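Local coordinates for protein triacylglycerol lipase (Yarrowia lipolytica, PDB 3O0D) that probably hydrolyses triacylglycerols as an extracellular, glycosylated lipase of the alpha/beta-hydrolase fold, at residues Ile27-Gly32 / Val84-His89; Arg63-Val68 / Glu92-Asp97; Asp97-Gln102 / Pro233-Trp238; Ala112-Thr117 / Gln131-Thr136. One frame throughout, in Å; residues are numbered along the deposited sequence. Where two conformers were deposited one is given.

Contact 1 (Ile27-Gly32 / Val84-His89); sequences IGYCVG and VIRGTH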
loop_
_atom_site.group_PDB
_atom_site.type_symbol
_atom_site.label_atom_id
_atom_site.label_comp_id
_atom_site.label_asym_id
_atom_site.label_seq_id
_atom_site.Cartn_x
_atom_site.Cartn_y
_atom_site.Cartn_z
ATOM N N ILE A 27 -6.033 11.080 -1.525
ATOM C CA ILE A 27 -6.162 12.174 -0.583
ATOM C C ILE A 27 -4.833 12.403 0.238
ATOM O O ILE A 27 -4.612 13.525 0.767
ATOM C CB ILE A 27 -7.456 11.933 0.296
ATOM C CG1 ILE A 27 -8.635 12.101 -0.670
ATOM C CG2 ILE A 27 -7.590 13.029 1.459
ATOM C CD1 ILE A 27 -9.929 11.424 -0.021
ATOM N N GLY A 28 -3.990 11.426 0.279
ATOM C CA GLY A 28 -2.708 11.522 1.011
ATOM C C GLY A 28 -1.870 12.588 0.318
ATOM O O GLY A 28 -1.039 13.225 1.002
ATOM N N TYR A 29 -2.110 12.858 -0.961
ATOM C CA TYR A 29 -1.373 13.901 -1.660
ATOM C C TYR A 29 -1.910 15.314 -1.393
ATOM O O TYR A 29 -1.348 16.255 -1.827
ATOM C CB TYR A 29 -1.249 13.575 -3.163
ATOM C CG TYR A 29 -0.448 12.327 -3.426
ATOM C CD1 TYR A 29 0.895 12.398 -3.567
ATOM C CD2 TYR A 29 -1.019 11.097 -3.547
ATOM C CE1 TYR A 29 1.642 11.317 -3.793
ATOM C CE2 TYR A 29 -0.286 10.009 -3.785
ATOM C CZ TYR A 29 1.102 10.108 -3.895
ATOM O OH TYR A 29 1.916 9.039 -4.137
ATOM N N CYS A 30 -2.997 15.414 -0.632
ATOM C CA CYS A 30 -3.517 16.687 -0.122
ATOM C C CYS A 30 -2.809 17.127 1.198
ATOM O O CYS A 30 -3.246 18.159 1.758
ATOM C CB CYS A 30 -5.074 16.692 0.066
ATOM S SG CYS A 30 -5.884 16.410 -1.576
ATOM N N VAL A 31 -1.869 16.331 1.699
ATOM C CA VAL A 31 -1.093 16.641 2.894
ATOM C C VAL A 31 0.254 17.099 2.394
ATOM O O VAL A 31 0.950 16.423 1.626
ATOM C CB VAL A 31 -0.881 15.391 3.751
ATOM C CG1 VAL A 31 -0.126 15.748 5.059
ATOM C CG2 VAL A 31 -2.262 14.858 4.164
ATOM N N GLY A 32 0.591 18.270 2.858
ATOM C CA GLY A 32 1.943 18.765 2.529
ATOM C C GLY A 32 1.909 20.224 2.231
ATOM O O GLY A 32 0.916 20.906 2.485
ATOM N N VAL A 84 -3.379 6.646 6.175
ATOM C CA VAL A 84 -3.065 6.742 4.746
ATOM C C VAL A 84 -1.678 7.375 4.698
ATOM O O VAL A 84 -1.417 8.351 5.404
ATOM C CB VAL A 84 -4.017 7.693 4.103
ATOM C CG1 VAL A 84 -3.585 8.030 2.609
ATOM C CG2 VAL A 84 -5.485 7.048 4.065
ATOM N N ILE A 85 -0.839 6.737 3.877
ATOM C CA ILE A 85 0.592 7.165 3.867
ATOM C C ILE A 85 1.030 7.377 2.408
ATOM O O ILE A 85 0.561 6.716 1.484
ATOM C CB ILE A 85 1.447 6.099 4.408
ATOM C CG1 ILE A 85 0.871 5.493 5.763
ATOM C CG2 ILE A 85 2.863 6.747 4.781
ATOM C CD1 ILE A 85 1.497 4.102 6.133
ATOM N N ARG A 86 1.979 8.307 2.223
ATOM C CA ARG A 86 2.552 8.540 0.911
ATOM C C ARG A 86 4.037 8.819 1.194
ATOM O O ARG A 86 4.416 9.033 2.317
ATOM C CB ARG A 86 1.892 9.793 0.237
ATOM C CG ARG A 86 1.763 11.034 1.168
ATOM C CD ARG A 86 1.818 12.422 0.603
ATOM N NE ARG A 86 2.821 12.703 -0.387
ATOM C CZ ARG A 86 3.017 13.925 -0.874
ATOM N NH1 ARG A 86 2.286 14.950 -0.435
ATOM N NH2 ARG A 86 3.937 14.115 -1.797
ATOM N N GLY A 87 4.848 8.767 0.174
ATOM C CA GLY A 87 6.235 9.372 0.265
ATOM C C GLY A 87 6.173 10.857 0.273
ATOM O O GLY A 87 5.419 11.498 -0.484
ATOM N N THR A 88 7.027 11.524 1.118
ATOM C CA THR A 88 7.032 12.929 1.077
ATOM C C THR A 88 7.676 13.541 -0.207
ATOM O O THR A 88 7.140 14.553 -0.754
ATOM C CB THR A 88 7.812 13.527 2.297
ATOM O OG1 THR A 88 7.192 12.997 3.500
ATOM C CG2 THR A 88 7.662 15.093 2.306
ATOM N N HIS A 89 8.775 12.946 -0.623
ATOM C CA HIS A 89 9.518 13.459 -1.769
ATOM C C HIS A 89 8.821 13.104 -3.104
ATOM O O HIS A 89 7.871 12.271 -3.145
ATOM C CB HIS A 89 10.984 13.031 -1.646
ATOM C CG HIS A 89 11.690 13.871 -0.620
ATOM N ND1 HIS A 89 12.162 15.130 -0.920
ATOM C CD2 HIS A 89 11.934 13.676 0.706
ATOM C CE1 HIS A 89 12.655 15.687 0.185
ATOM N NE2 HIS A 89 12.507 14.837 1.189
HETATM O O HOH W 1 4.114 8.347 -2.498
#
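The polar contacts centre on R86, whose guanidinium reaches from strand 80-87 to the loop after helix 12-27. Its NH1 meets V31 O at 2.9 Å, near the guanidinium plane, but the N-H...O angle of 121° makes this a weak hydrogen bond. The rest of the group is held by its own strand: R86 NE donates to G87 O over 2.9 Å, approaching from above the carbonyl plane, and NH2 adds a weak bond to the same oxygen. This grip depends on the R86 torsions, with CG in the crowded position between the backbone N and the carbonyl carbon (chi1 46°) and a bend at chi3. A water joins Y29 OH to G87 N, accepting from that amide at 2.8 Å.

The strand belongs to the mixed alpha/beta-hydrolase sheet, between 68-75 and 155-161, and the Y29 side chain touches the probable nucleophile elbow beyond the latter. A disulfide ties the next residue, C30, to C299.

Y29 and R86 cross obliquely, their planes 42° apart. Y29 CD1 lies over the guanidinium face, offset toward its rim and 3.7 Å from R86 NE, while R86 CB sits over one face of the phenol ring.

The G28 backbone packs against two strand side chains. G28 CA rests 3.9 Å from V84 CG1, where a beta carbon on G28 would be tight, and G28 O lies 3.0 Å from R86 CD.

Contact 2 (Arg63-Val68 / Glu92-Asp97); sequences RLIFDV and EDVITD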
loop_
_atom_site.group_PDB
_atom_site.type_symbol
_atom_site.label_atom_id
_atom_site.label_comp_id
_atom_site.label_asym_id
_atom_site.label_seq_id
_atom_site.Cartn_x
_atom_site.Cartn_y
_atom_site.Cartn_z
ATOM N N ARG A 63 12.537 15.227 5.736
ATOM C CA ARG A 63 14.002 15.259 6.045
ATOM C C ARG A 63 14.873 14.327 5.226
ATOM O O ARG A 63 16.019 14.707 4.837
ATOM C CB ARG A 63 14.246 15.238 7.596
ATOM C CG ARG A 63 13.899 16.636 8.134
ATOM C CD ARG A 63 13.917 16.674 9.669
ATOM N NE ARG A 63 12.881 15.816 10.265
ATOM C CZ ARG A 63 12.671 15.723 11.575
ATOM N NH1 ARG A 63 13.420 16.434 12.425
ATOM N NH2 ARG A 63 11.731 14.917 12.044
ATOM N N LEU A 64 14.361 13.124 4.922
ATOM C CA LEU A 64 15.107 12.052 4.261
ATOM C C LEU A 64 14.277 11.598 3.095
ATOM O O LEU A 64 13.019 11.816 3.118
ATOM C CB LEU A 64 15.311 10.887 5.199
ATOM C CG LEU A 64 16.077 11.317 6.459
ATOM C CD1 LEU A 64 16.078 10.200 7.525
ATOM C CD2 LEU A 64 17.531 11.736 6.063
ATOM N N ILE A 65 14.974 10.999 2.126
ATOM C CA ILE A 65 14.370 10.609 0.848
ATOM C C ILE A 65 13.280 9.561 1.055
ATOM O O ILE A 65 12.325 9.517 0.298
ATOM C CB ILE A 65 15.432 10.121 -0.180
ATOM C CG1 ILE A 65 14.753 9.811 -1.485
ATOM C CG2 ILE A 65 16.176 8.879 0.290
ATOM C CD1 ILE A 65 14.233 11.095 -2.161
ATOM N N PHE A 66 13.400 8.771 2.108
ATOM C CA PHE A 66 12.306 7.770 2.383
ATOM C C PHE A 66 11.309 8.145 3.461
ATOM O O PHE A 66 10.537 7.259 3.948
ATOM C CB PHE A 66 12.947 6.452 2.678
ATOM C CG PHE A 66 13.482 5.775 1.458
ATOM C CD1 PHE A 66 12.632 5.073 0.600
ATOM C CD2 PHE A 66 14.842 5.805 1.173
ATOM C CE1 PHE A 66 13.114 4.457 -0.501
ATOM C CE2 PHE A 66 15.345 5.158 0.058
ATOM C CZ PHE A 66 14.520 4.523 -0.799
ATOM N N ASP A 67 11.252 9.396 3.811
ATOM C CA ASP A 67 10.298 9.868 4.801
ATOM C C ASP A 67 8.884 10.002 4.178
ATOM O O ASP A 67 8.726 10.020 2.941
ATOM C CB ASP A 67 10.700 11.189 5.355
ATOM C CG ASP A 67 11.768 11.056 6.475
ATOM O OD1 ASP A 67 12.067 9.926 6.945
ATOM O OD2 ASP A 67 12.224 12.126 6.892
ATOM N N VAL A 68 7.897 10.095 5.071
ATOM C CA VAL A 68 6.507 9.944 4.676
ATOM C C VAL A 68 5.645 11.104 5.126
ATOM O O VAL A 68 5.978 11.880 6.075
ATOM C CB VAL A 68 5.925 8.565 5.170
ATOM C CG1 VAL A 68 6.587 7.377 4.551
ATOM C CG2 VAL A 68 5.960 8.541 6.692
ATOM N N GLU A 92 9.348 11.067 -8.761
ATOM C CA GLU A 92 10.511 10.852 -9.596
ATOM C C GLU A 92 11.754 10.597 -8.763
ATOM O O GLU A 92 12.507 9.640 -9.022
ATOM C CB GLU A 92 10.797 12.079 -10.483
ATOM C CG GLU A 92 9.997 12.043 -11.690
ATOM N N ASP A 93 11.949 11.418 -7.747
ATOM C CA ASP A 93 13.126 11.231 -6.852
ATOM C C ASP A 93 13.105 9.914 -6.080
ATOM O O ASP A 93 14.129 9.189 -5.986
ATOM C CB ASP A 93 13.324 12.366 -5.849
ATOM C CG ASP A 93 13.578 13.765 -6.521
ATOM O OD1 ASP A 93 13.783 13.896 -7.778
ATOM O OD2 ASP A 93 13.538 14.740 -5.753
ATOM N N VAL A 94 11.945 9.594 -5.480
ATOM C CA VAL A 94 11.869 8.360 -4.755
ATOM C C VAL A 94 12.055 7.142 -5.683
ATOM O O VAL A 94 12.792 6.201 -5.335
ATOM C CB VAL A 94 10.521 8.347 -3.999
ATOM C CG1 VAL A 94 10.409 7.001 -3.297
ATOM C CG2 VAL A 94 10.529 9.498 -3.001
ATOM N N ILE A 95 11.383 7.094 -6.872
ATOM C CA ILE A 95 11.471 5.881 -7.675
ATOM C C ILE A 95 12.913 5.719 -8.194
ATOM O O ILE A 95 13.386 4.607 -8.364
ATOM C CB ILE A 95 10.459 5.958 -8.844
ATOM C CG1 ILE A 95 9.067 5.907 -8.227
ATOM C CG2 ILE A 95 10.718 4.906 -9.973
ATOM C CD1 ILE A 95 7.957 6.485 -9.144
ATOM N N THR A 96 13.562 6.866 -8.477
ATOM C CA THR A 96 14.952 6.773 -8.959
ATOM C C THR A 96 15.788 6.116 -7.880
ATOM O O THR A 96 16.571 5.215 -8.187
ATOM C CB THR A 96 15.554 8.143 -9.377
ATOM O OG1 THR A 96 14.758 8.741 -10.438
ATOM C CG2 THR A 96 16.962 7.907 -9.913
ATOM N N ASP A 97 15.635 6.522 -6.617
ATOM C CA ASP A 97 16.370 5.848 -5.571
ATOM C C ASP A 97 16.095 4.383 -5.448
ATOM O O ASP A 97 16.987 3.550 -5.260
ATOM C CB ASP A 97 16.065 6.531 -4.269
ATOM C CG ASP A 97 17.161 6.450 -3.358
ATOM O OD1 ASP A 97 17.435 5.304 -2.901
ATOM O OD2 ASP A 97 17.748 7.543 -3.112
#
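A type I beta turn from L64 to D67, linking the antiparallel strands 53-60 and 68-75, packs against helix 91-100. Within the turn D67 N donates to L64 O, and D67 OD2 takes the L64 N-H over 3.1 Å from above the carboxylate plane, bracing the turn.

I65 makes the apolar part of the contact. With CG1 anti to the backbone N (chi1 -177°), its tip is carried to the helix, where I65 CD1 lies 4.0 Å from D93 CB. The same methyl slides past V94 CG2 at 4.1 Å, the side chains running oppositely.

The D97 carboxylate divides its oxygens between F66 and I65. D97 OD1 approaches the rim of the F66 ring, whose C-H groups probably attract it, near its plane, 3.6 Å from CE2, with the carboxylate turned 79° from the ring; D97 OD2 rests 4.0 Å from I65 CG2. An alanine here would remove both oxygens and would probably leave the F66 edge and the I65 branch less well packed.

F66 and V94 also touch L163, and I95 touches H289 of the probable catalytic triad. This is consistent with helix 91-100, which follows strand 80-87, being the lid helix of class 3 lipases.

Contact 3 (Asp97-Gln102 / Pro233-Trp238); sequences DIRIMQ and PQVPFW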
loop_
_atom_site.group_PDB
_atom_site.type_symbol
_atom_site.label_atom_id
_atom_site.label_comp_id
_atom_site.label_asym_id
_atom_site.label_seq_id
_atom_site.Cartn_x
_atom_site.Cartn_y
_atom_site.Cartn_z
ATOM N N ASP A 97 15.635 6.522 -6.617
ATOM C CA ASP A 97 16.370 5.848 -5.571
ATOM C C ASP A 97 16.095 4.383 -5.448
ATOM O O ASP A 97 16.987 3.550 -5.260
ATOM C CB ASP A 97 16.065 6.531 -4.269
ATOM C CG ASP A 97 17.161 6.450 -3.358
ATOM O OD1 ASP A 97 17.435 5.304 -2.901
ATOM O OD2 ASP A 97 17.748 7.543 -3.112
ATOM N N ILE A 98 14.822 3.984 -5.509
ATOM C CA ILE A 98 14.514 2.598 -5.350
ATOM C C ILE A 98 15.044 1.706 -6.475
ATOM O O ILE A 98 15.445 0.547 -6.246
ATOM C CB ILE A 98 12.957 2.461 -5.293
ATOM C CG1 ILE A 98 12.405 3.200 -4.103
ATOM C CG2 ILE A 98 12.508 1.031 -5.439
ATOM C CD1 ILE A 98 10.779 3.344 -4.230
ATOM N N ARG A 99 15.004 2.250 -7.690
ATOM C CA ARG A 99 15.329 1.568 -8.952
ATOM C C ARG A 99 16.847 1.321 -9.063
ATOM O O ARG A 99 17.280 0.262 -9.493
ATOM C CB ARG A 99 14.855 2.472 -10.092
ATOM C CG ARG A 99 14.524 1.789 -11.414
ATOM C CD ARG A 99 13.895 2.797 -12.366
ATOM N NE ARG A 99 14.796 3.902 -12.704
ATOM C CZ ARG A 99 14.459 4.952 -13.458
ATOM N NH1 ARG A 99 13.234 5.057 -13.962
ATOM N NH2 ARG A 99 15.358 5.887 -13.724
ATOM N N ILE A 100 17.629 2.303 -8.628
ATOM C CA ILE A 100 19.082 2.395 -8.889
ATOM C C ILE A 100 19.988 2.144 -7.669
ATOM O O ILE A 100 21.087 1.596 -7.815
ATOM C CB ILE A 100 19.440 3.835 -9.488
ATOM C CG1 ILE A 100 18.542 4.257 -10.680
ATOM C CG2 ILE A 100 20.903 3.954 -9.865
ATOM C CD1 ILE A 100 18.560 3.248 -11.886
ATOM N N MET A 101 19.556 2.571 -6.481
ATOM C CA MET A 101 20.338 2.422 -5.248
ATOM C C MET A 101 20.118 1.057 -4.554
ATOM O O MET A 101 18.968 0.650 -4.251
ATOM C CB MET A 101 20.042 3.596 -4.296
ATOM C CG MET A 101 20.257 5.037 -4.885
ATOM S SD MET A 101 21.995 5.585 -5.127
ATOM C CE MET A 101 22.558 4.624 -6.551
ATOM N N GLN A 102 21.221 0.354 -4.278
ATOM C CA GLN A 102 21.180 -0.988 -3.650
ATOM C C GLN A 102 21.067 -1.029 -2.081
ATOM O O GLN A 102 22.083 -1.166 -1.404
ATOM C CB GLN A 102 22.453 -1.749 -4.069
ATOM C CG GLN A 102 22.213 -3.141 -4.553
ATOM C CD GLN A 102 22.409 -3.246 -6.056
ATOM O OE1 GLN A 102 22.067 -2.336 -6.813
ATOM N NE2 GLN A 102 22.965 -4.366 -6.493
ATOM N N PRO A 233 5.798 -1.631 -9.042
ATOM C CA PRO A 233 5.641 -2.967 -8.479
ATOM C C PRO A 233 6.595 -4.081 -8.964
ATOM O O PRO A 233 6.530 -5.242 -8.536
ATOM C CB PRO A 233 4.156 -3.303 -8.843
ATOM C CG PRO A 233 3.504 -1.950 -8.865
ATOM C CD PRO A 233 4.548 -1.146 -9.668
ATOM N N GLN A 234 7.469 -3.745 -9.939
ATOM C CA GLN A 234 8.490 -4.621 -10.401
ATOM C C GLN A 234 9.883 -4.333 -9.823
ATOM O O GLN A 234 10.775 -5.160 -10.103
ATOM C CB GLN A 234 8.611 -4.565 -11.944
ATOM C CG GLN A 234 7.180 -4.701 -12.658
ATOM C CD GLN A 234 7.341 -4.965 -14.161
ATOM O OE1 GLN A 234 7.116 -4.063 -14.947
ATOM N NE2 GLN A 234 7.845 -6.155 -14.514
ATOM N N VAL A 235 10.051 -3.269 -9.083
ATOM C CA VAL A 235 11.366 -2.949 -8.446
ATOM C C VAL A 235 11.254 -2.908 -6.917
ATOM O O VAL A 235 10.176 -2.878 -6.363
ATOM C CB VAL A 235 11.875 -1.593 -8.984
ATOM C CG1 VAL A 235 11.975 -1.642 -10.461
ATOM C CG2 VAL A 235 10.991 -0.475 -8.563
ATOM N N PRO A 236 12.388 -2.953 -6.200
ATOM C CA PRO A 236 13.695 -3.202 -6.789
ATOM C C PRO A 236 13.718 -4.684 -7.203
ATOM O O PRO A 236 13.025 -5.551 -6.597
ATOM C CB PRO A 236 14.667 -2.995 -5.606
ATOM C CG PRO A 236 13.865 -2.772 -4.418
ATOM C CD PRO A 236 12.366 -2.866 -4.719
ATOM N N PHE A 237 14.459 -4.994 -8.223
ATOM C CA PHE A 237 14.549 -6.399 -8.632
ATOM C C PHE A 237 15.857 -7.160 -8.284
ATOM O O PHE A 237 16.059 -8.300 -8.741
ATOM C CB PHE A 237 14.324 -6.487 -10.134
ATOM C CG PHE A 237 15.069 -5.450 -10.912
ATOM C CD1 PHE A 237 14.406 -4.636 -11.822
ATOM C CD2 PHE A 237 16.443 -5.322 -10.774
ATOM C CE1 PHE A 237 15.088 -3.715 -12.581
ATOM C CE2 PHE A 237 17.123 -4.377 -11.526
ATOM C CZ PHE A 237 16.432 -3.591 -12.427
ATOM N N TRP A 238 16.735 -6.564 -7.486
ATOM C CA TRP A 238 17.946 -7.264 -7.097
ATOM C C TRP A 238 17.418 -8.688 -6.802
ATOM O O TRP A 238 16.539 -8.889 -5.939
ATOM C CB TRP A 238 18.602 -6.595 -5.867
ATOM C CG TRP A 238 18.510 -5.063 -5.893
ATOM C CD1 TRP A 238 18.041 -4.202 -4.906
ATOM C CD2 TRP A 238 18.842 -4.226 -7.002
ATOM N NE1 TRP A 238 18.111 -2.878 -5.338
ATOM C CE2 TRP A 238 18.572 -2.882 -6.628
ATOM C CE3 TRP A 238 19.373 -4.482 -8.263
ATOM C CZ2 TRP A 238 18.803 -1.815 -7.490
ATOM C CZ3 TRP A 238 19.603 -3.421 -9.107
ATOM C CH2 TRP A 238 19.318 -2.109 -8.722
HETATM O O HOH W 2 15.870 -2.518 -8.945
#
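The loop after strand 222-227 packs on the C-terminal end of helix 91-100, probably the lid helix of this class 3 lipase. V235 comes first: its CG2, in the crowded position between the backbone N and the carbonyl carbon, meets I98 CG2 at 3.8 Å. A cis peptide then presents P236, whose CB lies 3.7 Å from I98 O. At F237 the backbone N gives its hydrogen to a water 2.9 Å away; this water, over the centre of the F237 ring, in turn donates to R99 O.

W238 carries most of the contact. The Q102 amide stacks on one indole face, its plane 24° from the ring, and Q102 CG makes a CH-pi contact 4.1 Å from the centroid of the five-membered ring. The bridging water lies over the opposite face. An alanine in place of W238 would remove the indole and would probably cost the Q102 amide its stacking partner and the helix end its cover. At the indole tip, W238 CH2 stands 3.2 Å from R99 O.

Contact 4 (Ala112-Thr117 / Gln131-Thr136); sequences ANISST and QSYNNT. With NAG (2-acetamido-2-deoxy-beta-D-glucopyranose), chain I; NAG (2-acetamido-2-deoxy-beta-D-glucopyranose), chain H.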
loop_
_atom_site.group_PDB
_atom_site.type_symbol
_atom_site.label_atom_id
_atom_site.label_comp_id
_atom_site.label_asym_id
_atom_site.label_seq_id
_atom_site.Cartn_x
_atom_site.Cartn_y
_atom_site.Cartn_z
ATOM N N ALA A 112 10.477 -0.091 14.552
ATOM C CA ALA A 112 9.717 0.321 15.745
ATOM C C ALA A 112 8.538 -0.645 16.037
ATOM O O ALA A 112 7.806 -1.091 15.113
ATOM C CB ALA A 112 9.177 1.713 15.597
ATOM N N ASN A 113 8.355 -0.937 17.343
ATOM C CA ASN A 113 7.240 -1.792 17.780
ATOM C C ASN A 113 7.267 -3.247 17.374
ATOM O O ASN A 113 6.314 -3.999 17.665
ATOM C CB ASN A 113 5.854 -1.145 17.386
ATOM C CG ASN A 113 4.886 -1.165 18.537
ATOM O OD1 ASN A 113 5.326 -1.141 19.713
ATOM N ND2 ASN A 113 3.558 -1.237 18.241
ATOM N N ILE A 114 8.318 -3.687 16.696
ATOM C CA ILE A 114 8.453 -5.072 16.365
ATOM C C ILE A 114 9.379 -5.792 17.346
ATOM O O ILE A 114 10.578 -5.552 17.353
ATOM C CB ILE A 114 9.005 -5.272 14.965
ATOM C CG1 ILE A 114 8.250 -4.387 13.956
ATOM C CG2 ILE A 114 9.004 -6.703 14.596
ATOM C CD1 ILE A 114 6.712 -4.641 13.850
ATOM N N SER A 115 8.825 -6.700 18.119
ATOM C CA SER A 115 9.635 -7.427 19.124
ATOM C C SER A 115 10.597 -8.416 18.457
ATOM O O SER A 115 10.327 -8.948 17.377
ATOM C CB SER A 115 8.702 -8.140 20.114
ATOM O OG SER A 115 8.239 -9.360 19.560
ATOM N N SER A 116 11.732 -8.673 19.113
ATOM C CA SER A 116 12.667 -9.694 18.661
ATOM C C SER A 116 12.015 -11.052 18.280
ATOM O O SER A 116 12.577 -11.771 17.463
ATOM C CB SER A 116 13.799 -9.912 19.722
ATOM N N THR A 117 10.850 -11.406 18.826
ATOM C CA THR A 117 10.258 -12.705 18.480
ATOM C C THR A 117 9.070 -12.714 17.451
ATOM O O THR A 117 8.572 -13.786 17.049
ATOM C CB THR A 117 9.874 -13.468 19.764
ATOM O OG1 THR A 117 8.964 -12.676 20.540
ATOM C CG2 THR A 117 11.141 -13.742 20.599
ATOM N N GLN A 131 12.858 2.519 6.915
ATOM C CA GLN A 131 12.774 3.887 7.309
ATOM C C GLN A 131 11.381 4.555 7.071
ATOM O O GLN A 131 10.927 5.411 7.850
ATOM C CB GLN A 131 13.852 4.727 6.594
ATOM C CG GLN A 131 13.795 6.237 6.866
ATOM C CD GLN A 131 13.891 6.614 8.342
ATOM O OE1 GLN A 131 14.416 5.848 9.157
ATOM N NE2 GLN A 131 13.365 7.783 8.693
ATOM N N SER A 132 10.755 4.240 5.950
ATOM C CA SER A 132 9.441 4.794 5.650
ATOM C C SER A 132 8.420 4.340 6.723
ATOM O O SER A 132 7.619 5.138 7.188
ATOM C CB SER A 132 8.999 4.293 4.282
ATOM O OG SER A 132 10.042 4.514 3.333
ATOM N N TYR A 133 8.526 3.060 7.044
ATOM C CA TYR A 133 7.653 2.423 8.124
ATOM C C TYR A 133 7.997 3.135 9.453
ATOM O O TYR A 133 7.149 3.617 10.162
ATOM C CB TYR A 133 7.850 0.924 8.244
ATOM C CG TYR A 133 7.328 0.560 9.623
ATOM C CD1 TYR A 133 5.979 0.495 9.849
ATOM C CD2 TYR A 133 8.224 0.218 10.667
ATOM C CE1 TYR A 133 5.456 0.199 11.174
ATOM C CE2 TYR A 133 7.719 -0.077 11.956
ATOM C CZ TYR A 133 6.371 -0.097 12.191
ATOM O OH TYR A 133 5.892 -0.415 13.460
ATOM N N ASN A 134 9.281 3.277 9.757
ATOM C CA ASN A 134 9.593 3.916 11.014
ATOM C C ASN A 134 9.171 5.298 11.132
ATOM O O ASN A 134 8.774 5.747 12.209
ATOM C CB ASN A 134 11.139 3.785 11.277
ATOM C CG ASN A 134 11.453 2.923 12.426
ATOM O OD1 ASN A 134 10.999 1.785 12.557
ATOM N ND2 ASN A 134 12.356 3.471 13.281
ATOM N N ASN A 135 9.331 6.047 10.048
ATOM C CA ASN A 135 8.971 7.399 10.009
ATOM C C ASN A 135 7.451 7.547 10.140
ATOM O O ASN A 135 6.963 8.515 10.670
ATOM C CB ASN A 135 9.535 8.095 8.714
ATOM C CG ASN A 135 9.437 9.539 8.772
ATOM O OD1 ASN A 135 9.954 10.243 9.758
ATOM N ND2 ASN A 135 8.860 10.118 7.768
ATOM N N THR A 136 6.721 6.591 9.636
ATOM C CA THR A 136 5.240 6.645 9.872
ATOM C C THR A 136 4.938 6.415 11.402
ATOM O O THR A 136 4.267 7.233 12.005
ATOM C CB THR A 136 4.487 5.561 9.094
ATOM O OG1 THR A 136 4.891 5.527 7.742
ATOM C CG2 THR A 136 2.915 5.860 9.132
HETATM C C1 NAG I . 12.768 2.796 14.498
HETATM C C2 NAG I . 14.269 2.534 14.562
HETATM C C3 NAG I . 14.604 2.159 16.002
HETATM C C4 NAG I . 14.056 3.123 17.054
HETATM C C5 NAG I . 12.564 3.367 16.833
HETATM C C6 NAG I . 11.959 4.537 17.598
HETATM C C7 NAG I . 15.308 1.725 12.524
HETATM C C8 NAG I . 15.745 0.600 11.670
HETATM N N2 NAG I . 14.687 1.463 13.692
HETATM O O3 NAG I . 16.023 1.985 16.164
HETATM O O4 NAG I . 14.237 2.452 18.295
HETATM O O5 NAG I . 12.338 3.720 15.467
HETATM O O6 NAG I . 10.578 4.265 17.691
HETATM O O7 NAG I . 15.517 2.866 12.154
HETATM C C1 NAG H . 2.641 -1.228 19.367
HETATM C C2 NAG H . 1.227 -0.913 18.828
HETATM C C3 NAG H . 0.234 -1.089 19.970
HETATM C C4 NAG H . 0.358 -2.483 20.594
HETATM C C5 NAG H . 1.781 -2.603 21.083
HETATM C C6 NAG H . 2.128 -3.849 21.921
HETATM C C7 NAG H . 1.102 0.763 17.032
HETATM C C8 NAG H . 0.911 2.205 16.661
HETATM N N2 NAG H . 1.088 0.460 18.336
HETATM O O3 NAG H . -1.089 -0.866 19.446
HETATM O O4 NAG H . -0.489 -2.551 21.745
HETATM O O5 NAG H . 2.630 -2.514 19.919
HETATM O O6 NAG H . 1.584 -4.947 21.282
HETATM O O7 NAG H . 1.294 -0.090 16.184
#
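Y133 points its CG anti to the backbone N (chi1 160°), which sends the phenol from helix 127-150 toward the loop, while an unstaggered chi1 of -113° swings the N134 amide to the same residue, A112. The backbone of A112 is thereby held at both polar atoms. Y133 OH donates to A112 O over a short 2.6 Å, the oxygen lying in the plane of the ring at its edge and the hydroxyl above the carbonyl plane. A112 N donates to N134 OD1 over 2.8 Å, nearly straight at 173°, meeting a lone pair of OD1 in the plane of the amide.

N113 and N134 are both N-glycosylated. N113 ND2 is joined to C1 of one NAG (chain H) at 1.5 Å, and N134 ND2 bears the other (chain I), whose O6 comes 3.6 Å from A112 CB. Y133 also meets the ring of F108 edge-to-face.

Glycosylation at ND2 leaves OD1 of N134 as an acceptor, so the bond from A112 probably fixes the turn of the amide that carries the sugar.

Overall arrangement
Contact 2 is the hub. It meets contact 1, whose centre is 12 Å away, through a probable backbone hydrogen bond, T88 N to D67 O at 2.9 Å. With contact 3 it shares D97 and helix 91-100, and F66 CE1 packs 3.9 Å from I98 CG1. The same turn reaches helix 127-150 of contact 4 through F66 O and S132 OG, 2.9 Å apart. Contacts 1 and 4 touch through I85 CD1 and T136 CG2, whereas contacts 3 and 4 stay about 8 Å apart at their nearest atoms. Contacts 1 to 3 border the probable catalytic region: Y29 touches it, V94 and I98 lie near it. The glycans belong to contact 4.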